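Local coordinates for replicase polyprotein 1a (Avian infectious bronchitis virus, PDB 3LD1) that is of no firmly established function as an nsp2 fragment, but belongs to the polyprotein from which coronavirus replication proteins are cut, at residues A[19-24]-A[131-136]; A[296-301]-A[317-322]; A[301-306]-A[354-359]. The protein carries 3 engineered substitutions. All blocks are in the same frame, centred on the assembly; numbering follows the deposited sequence.

How the contacts relate
From the N terminus, contact 1 comes first. It closes a loop of 106 residues, about half of it helical, and joins the C-terminal parts of helix 13-20 and helix 128-134 in the N-terminal part of the chain. Contact 2 opens only much later and lies on the opposite side of the chain's centre, with nearest atoms about 50 Å away. It pairs strands 291-298 and 316-322 across a 15-residue loop. Contact 3 starts on Asp301, which it shares with contact 2, and reaches 354-359. The two loops therefore cross rather than nest. Both reach the same mixed sheet near the C terminus, and Leu322 packs against Leu302 and Leu304 where they meet.

Contact 1. Residues A[19-24]-A[131-136]; sequences LFFYTS and ILWLQV
Trp133 meets Phe21, Phe20 and Thr23 in turn as its side chain runs outward. Its CB lies 3.4 Å from CE1 of Phe21. The two side chains run antiparallel alongside one another, and CZ of Phe21 goes on to touch the backbone carbonyl of Trp133. With CG of Trp133 anti to its carbonyl carbon (chi1 -64°), the indole starts out toward 19-24. Beyond CG the indole divides its contacts. On the six-membered ring, CE3 is 3.4 Å from CE2 of Phe20, and CZ3 is 3.6 Å from CZ of Phe20. This is a T-shaped stack, with the edge of Phe20 toward the indole face, centroids 5.1 Å apart and planes at 81°. Both residues lie close to helix ends. Phe20 closes helix 13-20 and begins a type I beta turn to Thr23, held by Thr23 N to Phe20 O at 3.0 Å. Trp133 lies near the C-terminal end of helix 128-134. The turn brings Thr23 back to the same indole face that Phe20 meets. There the methyl CG2 of Thr23 is 3.8 Å from CE2 of Trp133 and makes an off-centre CH-pi contact with the five-membered ring. The same methyl lies over a face of the Phe20 ring, toward its rim. Ala33 and Val36 of helix 30-46 also pack on Trp133. Farther round the Phe21 ring, CE2 touches CD2 of Leu134 at 4.1 Å. Phe94 and Tyr98 meet Phe21 as well.

Contact 2. Residues A[296-301]-A[317-322]; sequences RGMRND and GWSAIL
Arg299 and Trp318 start toward each other through torsions along both side chains. CG of Arg299 sits between its backbone N and carbonyl carbon (chi1 68°), while CG of Trp318 is anti to its carbonyl carbon. A bend of the Arg299 chain at chi3 (-62°) then places NE and shapes the path to the guanidinium. The frame is a parallel strand pair, 291-298 beside 316-322, in the mixed sheet near the C terminus. Met298 and Ser319 form the bridge. Three backbone bonds of 2.8 to 3.0 Å join the strands: Arg296 N to Gly317 O, Ser319 N to Gly297 O, and Arg299 N to Ser319 O. The indole of Trp318 lies between two arginines. On one face NH1 of Arg299 stands over the ring centre. Its guanidinium plane is turned 84° to the ring, an edge-on cation-pi contact with CZ 4.5 Å from the six-membered centroid. On the opposite face CD of Arg296 makes a CH-pi contact, 3.7 Å from NE1 of Trp318. The charged end of Arg296 turns to Glu316 in a salt bridge. Arg299 is held from behind by Asp301. NE and NH2 grip one carboxylate oxygen each, side-on and nearly in plane, through the syn lone pairs. This bidentate salt bridge fixes the rotation of the guanidinium and so should help hold NH1 over the indole. On the sheet face that carries Met298 and Ser319, the bent side chain of Met298 brings SD beside Ser319 and CE toward CD1 of Ile321. A water donates to Arg299 O at 2.8 Å and accepts from Ile321 N at 3.1 Å.

Contact 3. Residues A[301-306]-A[354-359]; sequences DLTLLD and ERVVCL
Thr303 and Glu354 face each other as an antiparallel hydrogen-bonded pair, with their side chains on the same face of the sheet. They join strand 302-308 to the end of strand 345-355, which also pairs with strand 291-298 in this branched mixed sheet. Two backbone bonds close the pair: Thr303 N to Glu354 O at 3.0 Å, and Glu354 N to Thr303 O at 3.1 Å. The threonine side chain adds a third. OG1 of Thr303 sits between its backbone N and carbonyl carbon (chi1 38°), on the side of the neighbouring strand. From there it donates to Glu354 O at 2.9 Å, approaching 38° above the carbonyl plane. Glu354 O thus takes two bonds from one residue, N-H and hydroxyl. The methyl CG2 of Thr303 is anti to the carbonyl carbon and touches CG1 of Val356. Glu354 is extended beyond CG and lies on the surface. Its side chain crosses that of Leu305 roughly perpendicularly, with OE1 of Glu354 3.6 Å from CD2 of Leu305. Leu302 and Arg355 form the next, non-hydrogen-bonded pair, and their side chains diverge. The Leu302 side chain sets off away from 354-359, although CB stays near Glu354 O, and CD2 returns to within 3.5 Å of that oxygen. Leu302 also packs on Phe336 of strand 335-342. Arg355 runs beside Asp301, pointing the same way, without charged contact; the Asp301 carboxylate is taken up by Arg299. Arg355 too touches Phe336. Past the strand end, pairing fades to a weak bond from Val356 N to Asp301 O at 3.4 Å. Against that same oxygen of Asp301 rest CG of Arg355 and CG2 of Val356, each 3.6 Å away.

Contact 1. Residues A[19-24]-A[131-136]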
loop_
_atom_site.group_PDB
_atom_site.type_symbol
_atom_site.label_atom_id
_atom_site.label_comp_id
_atom_site.label_asym_id
_atom_site.label_seq_id
_atom_site.Cartn_x
_atom_site.Cartn_y
_atom_site.Cartn_z
ATOM N N LEU A 19 -2.369 -27.104 -10.895
ATOM C CA LEU A 19 -3.778 -27.117 -11.351
ATOM C C LEU A 19 -4.143 -25.668 -11.662
ATOM O O LEU A 19 -4.343 -25.321 -12.807
ATOM C CB LEU A 19 -4.696 -27.648 -10.277
ATOM C CG LEU A 19 -6.217 -27.539 -10.486
ATOM C CD1 LEU A 19 -6.658 -28.188 -11.806
ATOM C CD2 LEU A 19 -6.946 -28.170 -9.268
ATOM N N PHE A 20 -4.149 -24.786 -10.668
ATOM C CA PHE A 20 -4.526 -23.393 -10.949
ATOM C C PHE A 20 -3.793 -22.739 -12.162
ATOM O O PHE A 20 -4.333 -21.886 -12.871
ATOM C CB PHE A 20 -4.350 -22.476 -9.710
ATOM C CG PHE A 20 -4.851 -21.031 -9.948
ATOM C CD1 PHE A 20 -6.226 -20.759 -10.008
ATOM C CD2 PHE A 20 -3.938 -19.980 -10.150
ATOM C CE1 PHE A 20 -6.667 -19.425 -10.239
ATOM C CE2 PHE A 20 -4.347 -18.647 -10.345
ATOM C CZ PHE A 20 -5.699 -18.350 -10.425
ATOM N N PHE A 21 -2.553 -23.123 -12.401
ATOM C CA PHE A 21 -1.825 -22.455 -13.452
ATOM C C PHE A 21 -2.241 -22.800 -14.889
ATOM O O PHE A 21 -1.552 -22.418 -15.857
ATOM C CB PHE A 21 -0.369 -22.751 -13.235
ATOM C CG PHE A 21 0.219 -21.968 -12.136
ATOM C CD1 PHE A 21 -0.402 -20.778 -11.709
ATOM C CD2 PHE A 21 1.451 -22.356 -11.555
ATOM C CE1 PHE A 21 0.183 -20.023 -10.662
ATOM C CE2 PHE A 21 2.030 -21.612 -10.494
ATOM C CZ PHE A 21 1.401 -20.463 -10.058
ATOM N N TYR A 22 -3.342 -23.539 -15.042
ATOM C CA TYR A 22 -3.943 -23.754 -16.361
ATOM C C TYR A 22 -4.843 -22.606 -16.726
ATOM O O TYR A 22 -5.312 -22.552 -17.859
ATOM C CB TYR A 22 -4.779 -25.027 -16.386
ATOM C CG TYR A 22 -3.970 -26.254 -16.627
ATOM C CD1 TYR A 22 -4.071 -26.950 -17.869
ATOM C CD2 TYR A 22 -3.116 -26.775 -15.611
ATOM C CE1 TYR A 22 -3.274 -28.152 -18.112
ATOM C CE2 TYR A 22 -2.349 -27.957 -15.844
ATOM C CZ TYR A 22 -2.443 -28.604 -17.122
ATOM O OH TYR A 22 -1.735 -29.683 -17.387
ATOM N N THR A 23 -5.088 -21.701 -15.766
ATOM C CA THR A 23 -6.055 -20.614 -15.904
ATOM C C THR A 23 -5.776 -19.770 -17.155
ATOM O O THR A 23 -4.601 -19.647 -17.599
ATOM C CB THR A 23 -6.057 -19.687 -14.679
ATOM O OG1 THR A 23 -7.192 -18.811 -14.765
ATOM C CG2 THR A 23 -4.765 -18.866 -14.630
ATOM N N SER A 24 -6.862 -19.256 -17.744
ATOM C CA SER A 24 -6.756 -18.525 -19.002
ATOM C C SER A 24 -6.802 -17.066 -18.593
ATOM O O SER A 24 -6.472 -16.159 -19.378
ATOM C CB SER A 24 -7.904 -18.895 -20.018
ATOM O OG SER A 24 -9.203 -18.984 -19.421
ATOM N N ILE A 131 4.600 -14.215 -13.966
ATOM C CA ILE A 131 5.179 -13.652 -12.791
ATOM C C ILE A 131 4.130 -13.316 -11.766
ATOM O O ILE A 131 4.149 -13.815 -10.620
ATOM C CB ILE A 131 6.017 -12.399 -13.115
ATOM C CG1 ILE A 131 7.151 -12.793 -14.100
ATOM C CG2 ILE A 131 6.502 -11.782 -11.822
ATOM C CD1 ILE A 131 8.403 -12.094 -13.885
ATOM N N LEU A 132 3.145 -12.526 -12.163
ATOM C CA LEU A 132 2.088 -12.247 -11.181
ATOM C C LEU A 132 1.484 -13.528 -10.594
ATOM O O LEU A 132 1.151 -13.520 -9.458
ATOM C CB LEU A 132 1.037 -11.281 -11.701
ATOM C CG LEU A 132 1.056 -9.727 -11.687
ATOM C CD1 LEU A 132 2.237 -8.902 -11.000
ATOM C CD2 LEU A 132 0.812 -9.259 -13.157
ATOM N N TRP A 133 1.349 -14.622 -11.319
ATOM C CA TRP A 133 0.720 -15.815 -10.715
ATOM C C TRP A 133 1.687 -16.484 -9.702
ATOM O O TRP A 133 1.292 -16.957 -8.595
ATOM C CB TRP A 133 0.212 -16.847 -11.755
ATOM C CG TRP A 133 -0.954 -16.403 -12.743
ATOM C CD1 TRP A 133 -0.900 -16.435 -14.104
ATOM C CD2 TRP A 133 -2.297 -15.925 -12.431
ATOM N NE1 TRP A 133 -2.063 -15.968 -14.659
ATOM C CE2 TRP A 133 -2.950 -15.682 -13.666
ATOM C CE3 TRP A 133 -2.992 -15.659 -11.240
ATOM C CZ2 TRP A 133 -4.251 -15.193 -13.753
ATOM C CZ3 TRP A 133 -4.293 -15.216 -11.324
ATOM C CH2 TRP A 133 -4.916 -14.966 -12.585
ATOM N N LEU A 134 2.965 -16.485 -10.061
ATOM C CA LEU A 134 4.023 -16.965 -9.145
ATOM C C LEU A 134 3.894 -16.227 -7.792
ATOM O O LEU A 134 4.001 -16.839 -6.704
ATOM C CB LEU A 134 5.426 -16.813 -9.758
ATOM C CG LEU A 134 5.613 -17.689 -11.023
ATOM C CD1 LEU A 134 6.960 -17.514 -11.666
ATOM C CD2 LEU A 134 5.361 -19.199 -10.791
ATOM N N GLN A 135 3.578 -14.937 -7.903
ATOM C CA GLN A 135 3.541 -14.076 -6.758
ATOM C C GLN A 135 2.295 -14.349 -5.958
ATOM O O GLN A 135 2.154 -13.833 -4.853
ATOM C CB GLN A 135 3.710 -12.603 -7.139
ATOM C CG GLN A 135 5.103 -12.302 -7.654
ATOM C CD GLN A 135 5.135 -11.015 -8.474
ATOM O OE1 GLN A 135 4.101 -10.646 -8.997
ATOM N NE2 GLN A 135 6.313 -10.313 -8.581
ATOM N N VAL A 136 1.425 -15.209 -6.467
ATOM C CA VAL A 136 0.271 -15.634 -5.652
ATOM C C VAL A 136 0.220 -17.136 -5.508
ATOM O O VAL A 136 -0.773 -17.678 -5.041
ATOM C CB VAL A 136 -1.129 -15.064 -6.187
ATOM C CG1 VAL A 136 -1.206 -13.575 -5.963
ATOM C CG2 VAL A 136 -1.294 -15.319 -7.662
#

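Contact 2. Residues A[296-301]-A[317-322]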
loop_
_atom_site.group_PDB
_atom_site.type_symbol
_atom_site.label_atom_id
_atom_site.label_comp_id
_atom_site.label_asym_id
_atom_site.label_seq_id
_atom_site.Cartn_x
_atom_site.Cartn_y
_atom_site.Cartn_z
ATOM N N ARG A 296 -11.118 38.648 1.970
ATOM C CA ARG A 296 -11.620 40.006 1.520
ATOM C C ARG A 296 -10.517 40.986 1.376
ATOM O O ARG A 296 -10.611 41.841 0.496
ATOM C CB ARG A 296 -12.669 40.629 2.463
ATOM C CG ARG A 296 -13.968 39.828 2.531
ATOM C CD ARG A 296 -14.380 39.517 3.970
ATOM N NE ARG A 296 -15.719 38.949 4.023
ATOM C CZ ARG A 296 -16.845 39.638 4.280
ATOM N NH1 ARG A 296 -16.809 40.957 4.523
ATOM N NH2 ARG A 296 -18.017 38.997 4.308
ATOM N N GLY A 297 -9.502 40.910 2.253
ATOM C CA GLY A 297 -8.374 41.874 2.275
ATOM C C GLY A 297 -7.570 41.591 3.544
ATOM O O GLY A 297 -7.844 40.621 4.314
ATOM N N MET A 298 -6.548 42.422 3.774
ATOM C CA MET A 298 -5.659 42.287 4.963
ATOM C C MET A 298 -6.247 43.124 6.047
ATOM O O MET A 298 -6.657 44.235 5.761
ATOM C CB MET A 298 -4.263 42.891 4.728
ATOM C CG MET A 298 -3.236 42.461 5.793
ATOM S SD MET A 298 -2.699 40.708 5.598
ATOM C CE MET A 298 -1.612 40.976 4.164
ATOM N N ARG A 299 -6.212 42.630 7.291
ATOM C CA ARG A 299 -6.389 43.456 8.489
ATOM C C ARG A 299 -5.206 43.233 9.460
ATOM O O ARG A 299 -4.567 42.177 9.400
ATOM C CB ARG A 299 -7.694 43.061 9.167
ATOM C CG ARG A 299 -7.704 41.675 9.779
ATOM C CD ARG A 299 -9.071 41.177 10.120
ATOM N NE ARG A 299 -9.654 42.043 11.106
ATOM C CZ ARG A 299 -10.950 42.348 11.195
ATOM N NH1 ARG A 299 -11.846 41.855 10.335
ATOM N NH2 ARG A 299 -11.328 43.166 12.160
ATOM N N ASN A 300 -4.946 44.188 10.373
ATOM C CA ASN A 300 -3.762 44.126 11.276
ATOM C C ASN A 300 -4.140 44.443 12.728
ATOM O O ASN A 300 -3.341 44.907 13.544
ATOM C CB ASN A 300 -2.687 45.083 10.806
ATOM C CG ASN A 300 -3.156 46.508 10.876
ATOM O OD1 ASN A 300 -4.220 46.782 11.480
ATOM N ND2 ASN A 300 -2.392 47.433 10.274
ATOM N N ASP A 301 -5.373 44.148 13.048
ATOM C CA ASP A 301 -5.905 44.551 14.317
ATOM C C ASP A 301 -6.073 43.379 15.216
ATOM O O ASP A 301 -6.967 43.397 16.075
ATOM C CB ASP A 301 -7.276 45.228 14.109
ATOM C CG ASP A 301 -8.263 44.321 13.374
ATOM O OD1 ASP A 301 -7.838 43.518 12.523
ATOM O OD2 ASP A 301 -9.458 44.404 13.606
ATOM N N GLY A 317 -13.353 35.518 5.114
ATOM C CA GLY A 317 -12.600 36.190 6.173
ATOM C C GLY A 317 -11.604 37.185 5.591
ATOM O O GLY A 317 -11.848 37.856 4.527
ATOM N N TRP A 318 -10.457 37.274 6.268
ATOM C CA TRP A 318 -9.329 38.162 5.878
ATOM C C TRP A 318 -7.976 37.396 6.023
ATOM O O TRP A 318 -7.907 36.295 6.594
ATOM C CB TRP A 318 -9.327 39.423 6.772
ATOM C CG TRP A 318 -10.670 40.080 6.850
ATOM C CD1 TRP A 318 -11.114 41.174 6.097
ATOM C CD2 TRP A 318 -11.798 39.691 7.684
ATOM N NE1 TRP A 318 -12.428 41.457 6.429
ATOM C CE2 TRP A 318 -12.869 40.575 7.385
ATOM C CE3 TRP A 318 -12.000 38.702 8.642
ATOM C CZ2 TRP A 318 -14.123 40.491 8.022
ATOM C CZ3 TRP A 318 -13.278 38.602 9.265
ATOM C CH2 TRP A 318 -14.318 39.505 8.948
ATOM N N SER A 319 -6.902 38.025 5.568
ATOM C CA SER A 319 -5.574 37.618 5.891
ATOM C C SER A 319 -5.098 38.566 6.926
ATOM O O SER A 319 -5.609 39.674 6.997
ATOM C CB SER A 319 -4.677 37.670 4.658
ATOM O OG SER A 319 -4.744 38.910 4.025
ATOM N N ALA A 320 -4.178 38.112 7.774
ATOM C CA ALA A 320 -3.530 38.912 8.796
ATOM C C ALA A 320 -2.137 38.328 8.961
ATOM O O ALA A 320 -1.944 37.111 8.860
ATOM C CB ALA A 320 -4.325 38.811 10.140
ATOM N N ILE A 321 -1.139 39.173 9.142
ATOM C CA ILE A 321 0.172 38.610 9.363
ATOM C C ILE A 321 0.425 38.386 10.841
ATOM O O ILE A 321 0.643 39.326 11.546
ATOM C CB ILE A 321 1.260 39.502 8.788
ATOM C CG1 ILE A 321 1.156 39.436 7.260
ATOM C CG2 ILE A 321 2.604 39.025 9.318
ATOM C CD1 ILE A 321 1.780 40.577 6.599
ATOM N N LEU A 322 0.430 37.132 11.273
ATOM C CA LEU A 322 0.592 36.778 12.695
ATOM C C LEU A 322 1.869 36.014 12.939
ATOM O O LEU A 322 2.284 35.165 12.103
ATOM C CB LEU A 322 -0.614 35.981 13.171
ATOM C CG LEU A 322 -1.980 36.620 12.778
ATOM C CD1 LEU A 322 -3.128 35.657 13.092
ATOM C CD2 LEU A 322 -2.222 37.889 13.545
HETATM O O HOH W 1 -1.752 42.170 9.196
#

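Contact 3. Residues A[301-306]-A[354-359]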
loop_
_atom_site.group_PDB
_atom_site.type_symbol
_atom_site.label_atom_id
_atom_site.label_comp_id
_atom_site.label_asym_id
_atom_site.label_seq_id
_atom_site.Cartn_x
_atom_site.Cartn_y
_atom_site.Cartn_z
ATOM N N ASP A 301 -5.373 44.148 13.048
ATOM C CA ASP A 301 -5.905 44.551 14.317
ATOM C C ASP A 301 -6.073 43.379 15.216
ATOM O O ASP A 301 -6.967 43.397 16.075
ATOM C CB ASP A 301 -7.276 45.228 14.109
ATOM C CG ASP A 301 -8.263 44.321 13.374
ATOM O OD1 ASP A 301 -7.838 43.518 12.523
ATOM O OD2 ASP A 301 -9.458 44.404 13.606
ATOM N N LEU A 302 -5.257 42.341 15.042
ATOM C CA LEU A 302 -5.457 41.146 15.872
ATOM C C LEU A 302 -4.203 40.573 16.463
ATOM O O LEU A 302 -3.129 40.760 15.942
ATOM C CB LEU A 302 -6.217 40.094 15.136
ATOM C CG LEU A 302 -7.672 40.355 14.796
ATOM C CD1 LEU A 302 -8.170 39.571 13.550
ATOM C CD2 LEU A 302 -8.488 39.889 15.951
ATOM N N THR A 303 -4.349 39.884 17.572
ATOM C CA THR A 303 -3.258 39.204 18.196
ATOM C C THR A 303 -3.613 37.734 18.284
ATOM O O THR A 303 -4.762 37.383 18.583
ATOM C CB THR A 303 -3.013 39.745 19.609
ATOM O OG1 THR A 303 -4.271 40.027 20.210
ATOM C CG2 THR A 303 -2.262 41.091 19.542
ATOM N N LEU A 304 -2.615 36.896 18.005
ATOM C CA LEU A 304 -2.682 35.461 18.033
ATOM C C LEU A 304 -2.465 34.999 19.448
ATOM O O LEU A 304 -1.444 35.251 20.023
ATOM C CB LEU A 304 -1.541 34.895 17.194
ATOM C CG LEU A 304 -1.648 33.565 16.424
ATOM C CD1 LEU A 304 -0.348 32.792 16.358
ATOM C CD2 LEU A 304 -2.707 32.679 16.989
ATOM N N LEU A 305 -3.428 34.296 19.987
ATOM C CA LEU A 305 -3.266 33.681 21.247
ATOM C C LEU A 305 -2.689 32.300 21.051
ATOM O O LEU A 305 -2.913 31.631 20.030
ATOM C CB LEU A 305 -4.621 33.533 21.889
ATOM C CG LEU A 305 -5.326 34.847 22.204
ATOM C CD1 LEU A 305 -6.804 34.556 22.514
ATOM C CD2 LEU A 305 -4.624 35.587 23.382
ATOM N N ASP A 306 -1.965 31.844 22.050
ATOM C CA ASP A 306 -1.395 30.525 21.988
ATOM C C ASP A 306 -2.484 29.512 22.389
ATOM O O ASP A 306 -2.510 29.097 23.540
ATOM C CB ASP A 306 -0.224 30.530 22.969
ATOM C CG ASP A 306 0.408 29.160 23.154
ATOM O OD1 ASP A 306 1.649 29.057 22.949
ATOM O OD2 ASP A 306 -0.309 28.196 23.559
ATOM N N GLU A 354 -7.587 37.699 19.819
ATOM C CA GLU A 354 -8.192 38.822 20.566
ATOM C C GLU A 354 -8.027 40.003 19.704
ATOM O O GLU A 354 -6.959 40.163 19.086
ATOM C CB GLU A 354 -7.312 39.177 21.723
ATOM C CG GLU A 354 -7.918 39.188 23.051
ATOM C CD GLU A 354 -6.814 38.895 24.028
ATOM O OE1 GLU A 354 -6.924 37.922 24.811
ATOM O OE2 GLU A 354 -5.782 39.597 23.931
ATOM N N ARG A 355 -9.018 40.881 19.707
ATOM C CA ARG A 355 -8.807 42.195 19.119
ATOM C C ARG A 355 -7.838 42.976 20.030
ATOM O O ARG A 355 -7.903 42.846 21.260
ATOM C CB ARG A 355 -10.134 42.914 18.925
ATOM C CG ARG A 355 -10.147 43.843 17.702
ATOM C CD ARG A 355 -11.496 44.537 17.619
ATOM N NE ARG A 355 -12.527 43.604 18.091
ATOM C CZ ARG A 355 -13.779 43.554 17.639
ATOM N NH1 ARG A 355 -14.182 44.409 16.697
ATOM N NH2 ARG A 355 -14.617 42.643 18.145
ATOM N N VAL A 356 -6.906 43.715 19.422
ATOM C CA VAL A 356 -5.942 44.528 20.165
ATOM C C VAL A 356 -6.593 45.494 21.170
ATOM O O VAL A 356 -7.604 46.154 20.841
ATOM C CB VAL A 356 -5.145 45.416 19.203
ATOM C CG1 VAL A 356 -4.120 44.601 18.459
ATOM C CG2 VAL A 356 -6.108 46.190 18.223
ATOM N N VAL A 357 -6.002 45.597 22.369
ATOM C CA VAL A 357 -6.349 46.655 23.370
ATOM C C VAL A 357 -5.600 48.022 23.207
ATOM O O VAL A 357 -4.393 48.074 22.977
ATOM C CB VAL A 357 -6.226 46.134 24.858
ATOM C CG1 VAL A 357 -7.612 45.785 25.450
ATOM C CG2 VAL A 357 -5.213 44.922 24.974
ATOM N N CYS A 358 -6.344 49.117 23.325
ATOM C CA CYS A 358 -5.797 50.494 23.275
ATOM C C CYS A 358 -5.553 51.122 24.651
ATOM O O CYS A 358 -6.291 50.859 25.617
ATOM C CB CYS A 358 -6.776 51.457 22.557
ATOM S SG CYS A 358 -7.320 50.905 20.933
ATOM N N LEU A 359 -4.579 52.027 24.693
ATOM C CA LEU A 359 -4.239 52.730 25.911
ATOM C C LEU A 359 -5.323 53.740 26.327
ATOM O O LEU A 359 -5.384 54.860 25.819
ATOM C CB LEU A 359 -2.900 53.427 25.715
ATOM C CG LEU A 359 -1.833 53.228 26.783
ATOM C CD1 LEU A 359 -0.980 54.428 26.642
ATOM C CD2 LEU A 359 -2.397 53.048 28.200
#